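Local coordinates for protein putative TIM-barrel metal-dependent hydrolase (Mycobacterium avium subsp. paratuberculosis S397, PDB 4DZI) that is probably a metal-dependent hydrolase of the amidohydrolase superfamily, with a two-metal site in a TIM-barrel fold, at residues E179-D182 / F183-R187; A389-L393 / G394-G398. All blocks are in the same frame, centred on the assembly; numbering follows the deposited sequence.

Interaction 1 of 2, residues E179-D182 / F183-R187; sequences EEVD and FVLAR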
ATOM      1  N   GLU C 179     -28.144  15.414  -6.830  1.00 20.79           N
ATOM      2  CA  GLU C 179     -28.494  16.842  -6.869  1.00 25.14           C
ATOM      3  C   GLU C 179     -27.292  17.752  -7.074  1.00 21.26           C
ATOM      4  O   GLU C 179     -27.379  18.726  -7.782  1.00 22.13           O
ATOM      5  CB  GLU C 179     -29.224  17.287  -5.604  1.00 23.53           C
ATOM      6  CG  GLU C 179     -30.577  16.622  -5.440  1.00 38.78           C
ATOM      7  CD  GLU C 179     -31.241  17.014  -4.138  1.00 46.26           C
ATOM      8  OE1 GLU C 179     -31.008  18.156  -3.682  1.00 59.60           O
ATOM      9  OE2 GLU C 179     -31.983  16.179  -3.578  1.00 67.79           O
ATOM     10  N   GLU C 180     -26.179  17.469  -6.394  1.00 17.54           N
ATOM     11  CA  GLU C 180     -25.000  18.290  -6.607  1.00 20.87           C
ATOM     12  C   GLU C 180     -24.508  18.177  -8.048  1.00 15.74           C
ATOM     13  O   GLU C 180     -24.091  19.162  -8.642  1.00 18.84           O
ATOM     14  CB  GLU C 180     -23.861  17.896  -5.639  1.00 19.15           C
ATOM     15  CG  GLU C 180     -22.785  18.978  -5.594  1.00 19.63           C
ATOM     16  CD  GLU C 180     -23.270  20.236  -4.876  1.00 18.16           C
ATOM     17  OE1 GLU C 180     -24.056  20.107  -3.892  1.00 20.33           O
ATOM     18  OE2 GLU C 180     -22.862  21.348  -5.272  1.00 19.91           O
ATOM     19  N   VAL C 181     -24.511  16.968  -8.599  1.00 16.24           N
ATOM     20  CA  VAL C 181     -24.001  16.783  -9.933  1.00 16.17           C
ATOM     21  C   VAL C 181     -24.915  17.538 -10.923  1.00 20.34           C
ATOM     22  O   VAL C 181     -24.451  18.268 -11.784  1.00 19.46           O
ATOM     23  CB  VAL C 181     -23.953  15.311 -10.355  1.00 24.50           C
ATOM     24  CG1 VAL C 181     -23.730  15.222 -11.856  1.00 27.07           C
ATOM     25  CG2 VAL C 181     -22.870  14.551  -9.604  1.00 25.30           C
ATOM     26  N   ASP C 182     -26.222  17.370 -10.778  1.00 25.15           N
ATOM     27  CA  ASP C 182     -27.149  18.122 -11.631  1.00 24.87           C
ATOM     28  C   ASP C 182     -26.904  19.628 -11.551  1.00 23.45           C
ATOM     29  O   ASP C 182     -26.913  20.312 -12.578  1.00 22.68           O
ATOM     30  CB  ASP C 182     -28.611  17.796 -11.274  1.00 23.11           C
ATOM     31  CG  ASP C 182     -29.024  16.412 -11.740  1.00 33.60           C
ATOM     32  OD1 ASP C 182     -28.283  15.820 -12.564  1.00 27.16           O
ATOM     33  OD2 ASP C 182     -30.089  15.915 -11.289  1.00 32.84           O
ATOM     34  N   PHE C 183     -26.694  20.146 -10.345  1.00 20.53           N
ATOM     35  CA  PHE C 183     -26.463  21.569 -10.161  1.00 22.08           C
ATOM     36  C   PHE C 183     -25.183  22.030 -10.879  1.00 24.96           C
ATOM     37  O   PHE C 183     -25.203  23.025 -11.586  1.00 19.77           O
ATOM     38  CB  PHE C 183     -26.397  21.936  -8.671  1.00 22.61           C
ATOM     39  CG  PHE C 183     -25.696  23.242  -8.407  1.00 23.30           C
ATOM     40  CD1 PHE C 183     -24.346  23.263  -8.068  1.00 27.07           C
ATOM     41  CD2 PHE C 183     -26.378  24.441  -8.495  1.00 31.84           C
ATOM     42  CE1 PHE C 183     -23.688  24.460  -7.838  1.00 33.74           C
ATOM     43  CE2 PHE C 183     -25.732  25.642  -8.257  1.00 39.96           C
ATOM     44  CZ  PHE C 183     -24.387  25.655  -7.931  1.00 33.23           C
ATOM     45  N   VAL C 184     -24.066  21.322 -10.689  1.00 18.80           N
ATOM     46  CA  VAL C 184     -22.804  21.755 -11.337  1.00 14.67           C
ATOM     47  C   VAL C 184     -22.800  21.562 -12.856  1.00 18.01           C
ATOM     48  O   VAL C 184     -22.286  22.404 -13.579  1.00 20.43           O
ATOM     49  CB  VAL C 184     -21.511  21.158 -10.671  1.00 15.80           C
ATOM     50  CG1 VAL C 184     -21.466  21.520  -9.177  1.00 17.89           C
ATOM     51  CG2 VAL C 184     -21.412  19.650 -10.892  1.00 23.00           C
ATOM     52  N   LEU C 185     -23.411  20.478 -13.332  1.00 17.15           N
ATOM     53  CA  LEU C 185     -23.587  20.255 -14.770  1.00 19.91           C
ATOM     54  C   LEU C 185     -24.439  21.367 -15.375  1.00 28.36           C
ATOM     55  O   LEU C 185     -24.125  21.893 -16.448  1.00 26.08           O
ATOM     56  CB  LEU C 185     -24.226  18.893 -15.024  1.00 22.29           C
ATOM     57  CG  LEU C 185     -23.352  17.664 -14.786  1.00 21.89           C
ATOM     58  CD1 LEU C 185     -24.125  16.396 -15.108  1.00 27.30           C
ATOM     59  CD2 LEU C 185     -22.105  17.739 -15.657  1.00 23.39           C
ATOM     60  N   ALA C 186     -25.523  21.735 -14.699  1.00 25.67           N
ATOM     61  CA  ALA C 186     -26.330  22.851 -15.214  1.00 29.81           C
ATOM     62  C   ALA C 186     -25.549  24.174 -15.250  1.00 34.51           C
ATOM     63  O   ALA C 186     -25.803  25.021 -16.106  1.00 30.09           O
ATOM     64  CB  ALA C 186     -27.625  22.995 -14.439  1.00 28.02           C
ATOM     65  N   ARG C 187     -24.588  24.366 -14.339  1.00 24.79           N
ATOM     66  CA  ARG C 187     -23.748  25.554 -14.384  1.00 23.02           C
ATOM     67  C   ARG C 187     -22.539  25.405 -15.328  1.00 26.22           C
ATOM     68  O   ARG C 187     -21.659  26.254 -15.363  1.00 26.96           O
ATOM     69  CB  ARG C 187     -23.271  25.936 -12.976  1.00 26.11           C
ATOM     70  CG  ARG C 187     -24.350  26.475 -12.041  1.00 29.27           C
ATOM     71  CD  ARG C 187     -24.263  27.998 -11.927  1.00 30.71           C
ATOM     72  NE  ARG C 187     -25.173  28.548 -10.909  1.00 82.18           N
ATOM     73  CZ  ARG C 187     -24.820  29.053  -9.718  1.00 77.72           C
ATOM     74  NH1 ARG C 187     -25.762  29.519  -8.902  1.00 41.40           N
ATOM     75  NH2 ARG C 187     -23.547  29.110  -9.321  1.00 29.48           N
TER
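The F183 ring meets the carboxylate of E180 on the preceding helical turn, while R187 CG from the following turn lies over one face, near the rim. E180 OE2 comes within 3.7 Å of F183 CD1 in a slanting approach, with the two planes 65° apart. R187 CG is 4.0 Å above the ring plane, and the same arginine folds back until F183 CE2 sits 3.8 Å over the centre of its guanidinium. H144 of helix 136-153 also packs edge-to-face with the ring, and L148 touches it. E180 gets its oxygen there by setting CG anti to the backbone N (chi1 -165°) and then bending at chi2. OE2 itself accepts hydrogen bonds from H144 ND1 and N147 ND2 of helix 136-153, so two bonds fix this buried oxygen beside the ring.

V181 and L185 lie alongside each other and point the same way. Their tips pack tightly, V181 CG1 to L185 CD1 at 3.5 Å, and L185 CG also rests 3.3 Å from V181 O. The D182 carboxylate faces the same neighbouring helix as V181, helix 214-223, where OD1 forms a salt bridge with R219.

Beneath the side chains, F183, V184, L185 and A186 each donate N-H to the residue four earlier. The bond from L185 N to V181 O is 2.9 Å long and fairly straight, with an N-H...O angle of 168°. One further such bond, R187 N to F183 O at 3.1 Å, closes the last turn, and R187 then leaves helical geometry. This is the C-terminal end of an outer α-helix of the TIM barrel, held between its neighbours 136-153 and 214-223.

Interaction 2 of 2, residues A389-L393 / G394-G398; sequences ALDLL and GVQVG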
ATOM      1  N   ALA C 389      -5.556  16.153 -23.265  1.00 12.05           N
ATOM      2  CA  ALA C 389      -6.458  16.824 -22.310  1.00 11.47           C
ATOM      3  C   ALA C 389      -7.779  17.174 -23.006  1.00 11.96           C
ATOM      4  O   ALA C 389      -8.831  17.063 -22.416  1.00 13.46           O
ATOM      5  CB  ALA C 389      -5.811  18.078 -21.751  1.00 12.72           C
ATOM      6  N   LEU C 390      -7.694  17.621 -24.265  1.00 15.68           N
ATOM      7  CA  LEU C 390      -8.915  17.951 -24.998  1.00 18.19           C
ATOM      8  C   LEU C 390      -9.707  16.675 -25.265  1.00 15.82           C
ATOM      9  O   LEU C 390     -10.938  16.671 -25.158  1.00 17.47           O
ATOM     10  CB  LEU C 390      -8.566  18.697 -26.296  1.00 15.17           C
ATOM     11  CG  LEU C 390      -7.998  20.082 -26.005  1.00 16.95           C
ATOM     12  CD1 LEU C 390      -7.362  20.673 -27.263  1.00 20.36           C
ATOM     13  CD2 LEU C 390      -9.103  20.991 -25.486  1.00 24.56           C
ATOM     14  N   ASP C 391      -9.007  15.565 -25.522  1.00 15.90           N
ATOM     15  CA  ASP C 391      -9.689  14.271 -25.652  1.00 18.54           C
ATOM     16  C   ASP C 391     -10.433  13.869 -24.351  1.00 18.98           C
ATOM     17  O   ASP C 391     -11.581  13.408 -24.367  1.00 19.00           O
ATOM     18  CB  ASP C 391      -8.666  13.182 -25.935  1.00 16.39           C
ATOM     19  CG  ASP C 391      -8.089  13.216 -27.352  1.00 25.88           C
ATOM     20  OD1 ASP C 391      -8.547  13.967 -28.241  1.00 21.95           O
ATOM     21  OD2 ASP C 391      -7.125  12.463 -27.571  1.00 22.87           O
ATOM     22  N   LEU C 392      -9.756  14.033 -23.209  1.00 12.77           N
ATOM     23  CA  LEU C 392     -10.347  13.755 -21.916  1.00 13.14           C
ATOM     24  C   LEU C 392     -11.651  14.523 -21.679  1.00 15.51           C
ATOM     25  O   LEU C 392     -12.613  13.947 -21.201  1.00 15.43           O
ATOM     26  CB  LEU C 392      -9.332  14.069 -20.807  1.00 11.30           C
ATOM     27  CG  LEU C 392      -9.889  14.144 -19.390  1.00 12.81           C
ATOM     28  CD1 LEU C 392     -10.318  12.770 -18.826  1.00 14.23           C
ATOM     29  CD2 LEU C 392      -8.786  14.766 -18.508  1.00 16.39           C
ATOM     30  N   LEU C 393     -11.666  15.817 -22.016  1.00 16.09           N
ATOM     31  CA  LEU C 393     -12.815  16.646 -21.721  1.00 16.64           C
ATOM     32  C   LEU C 393     -13.943  16.365 -22.699  1.00 17.33           C
ATOM     33  O   LEU C 393     -15.127  16.441 -22.333  1.00 18.40           O
ATOM     34  CB  LEU C 393     -12.427  18.115 -21.865  1.00 16.80           C
ATOM     35  CG  LEU C 393     -11.489  18.598 -20.750  1.00 20.51           C
ATOM     36  CD1 LEU C 393     -11.132  20.041 -21.037  1.00 23.50           C
ATOM     37  CD2 LEU C 393     -12.206  18.457 -19.421  1.00 21.57           C
ATOM     38  N   GLY C 394     -13.549  16.038 -23.930  1.00 19.21           N
ATOM     39  CA  GLY C 394     -14.486  15.899 -25.028  1.00 19.05           C
ATOM     40  C   GLY C 394     -15.114  14.511 -25.097  1.00 59.05           C
ATOM     41  O   GLY C 394     -14.743  13.573 -24.364  1.00 28.06           O
ATOM     42  N   VAL C 395     -16.109  14.397 -25.967  1.00 31.85           N
ATOM     43  CA  VAL C 395     -16.692  13.110 -26.335  1.00 25.50           C
ATOM     44  C   VAL C 395     -16.836  13.239 -27.850  1.00 24.66           C
ATOM     45  O   VAL C 395     -17.519  14.147 -28.285  1.00 23.34           O
ATOM     46  CB  VAL C 395     -18.114  12.940 -25.733  1.00 23.99           C
ATOM     47  CG1 VAL C 395     -18.823  11.752 -26.377  1.00 41.54           C
ATOM     48  CG2 VAL C 395     -18.041  12.781 -24.224  1.00 33.27           C
ATOM     49  N   GLN C 396     -16.180  12.381 -28.636  1.00 25.40           N
ATOM     50  CA  GLN C 396     -16.245  12.495 -30.112  1.00 41.01           C
ATOM     51  C   GLN C 396     -17.548  11.905 -30.642  1.00 60.33           C
ATOM     52  O   GLN C 396     -18.039  10.907 -30.102  1.00 26.30           O
ATOM     53  CB  GLN C 396     -15.011  11.849 -30.770  1.00 30.05           C
ATOM     54  CG  GLN C 396     -13.703  12.368 -30.159  1.00 45.27           C
ATOM     55  CD  GLN C 396     -12.461  12.071 -30.992  1.00 80.04           C
ATOM     56  OE1 GLN C 396     -12.383  11.048 -31.666  1.00 33.24           O
ATOM     57  NE2 GLN C 396     -11.474  12.966 -30.935  1.00 48.74           N
ATOM     58  N   VAL C 397     -18.112  12.527 -31.684  1.00 26.23           N
ATOM     59  CA  VAL C 397     -19.428  12.113 -32.203  1.00 27.32           C
ATOM     60  C   VAL C 397     -19.360  10.645 -32.697  1.00 32.58           C
ATOM     61  O   VAL C 397     -20.345   9.879 -32.630  1.00 33.54           O
ATOM     62  CB  VAL C 397     -19.892  13.004 -33.379  1.00 25.45           C
ATOM     63  CG1 VAL C 397     -21.092  12.358 -34.063  1.00 27.81           C
ATOM     64  CG2 VAL C 397     -20.208  14.431 -32.939  1.00 27.79           C
ATOM     65  N   GLY C 398     -18.187  10.268 -33.192  1.00 24.51           N
ATOM     66  CA  GLY C 398     -17.911   8.904 -33.681  1.00 26.59           C
ATOM     67  C   GLY C 398     -17.832   7.831 -32.610  1.00 74.63           C
ATOM     68  O   GLY C 398     -18.007   6.648 -32.905  1.00 44.70           O
TER
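Q396 reaches back from the C-terminal tail toward D391 on the last turn of helix 378-393. Measured to D391 OD1, Q396 CB at 7.3 Å, CG at 5.7 Å and CD at 5.1 Å stay beyond contact distance; NE2, at 4.1 Å, makes the approach. The chain takes this line because CG stands anti to the carbonyl carbon (chi1 -51°) and the part beyond CG is extended. OE1 is directed off the aspartate, so the amide presents its NH2 end, probably the more favourable one to face a carboxylate. Yet the separation is longer than a hydrogen bond, which makes this a loose polar approach at the surface; the amide and carboxylate planes stand 83° apart.

The backbone contact is closer and marks the C-terminal end of the helix. G394 N donates to L390 O at 3.0 Å, the final i to i+4 bond, with an N-H...O angle of 142°; a weak second bond runs from the same N to D391 O at 3.3 Å. G394 has already left helical geometry, adopting an extended backbone rather than the left-handed turn of a Schellman motif. Its carbonyl oxygen lies 3.2 Å from D391 O, two acceptors that would probably repel, an effect K288 NZ may offset by bonding to G394 O; the same ammonium group also bonds to L392 O.

Interactions 1 and 2 both sit at the C-terminal ends of helices in one barrel, 174-186 and 378-393, and follow each other in series along the chain. Their centres are 20 Å apart and their nearest atoms about 10 Å, so they do not touch. On the inner side of interaction 2 the L392 side chain is about 13 Å from a bound cadmium ion, and A389, one turn earlier, packs on I10 and V12 of strand 9-15, which carries the metal ligands D13 and H15. Neither contact supplies a ligand itself. Interaction 1 instead joins its helix to the flanking helices, whereas 394-398 forms a surface tail.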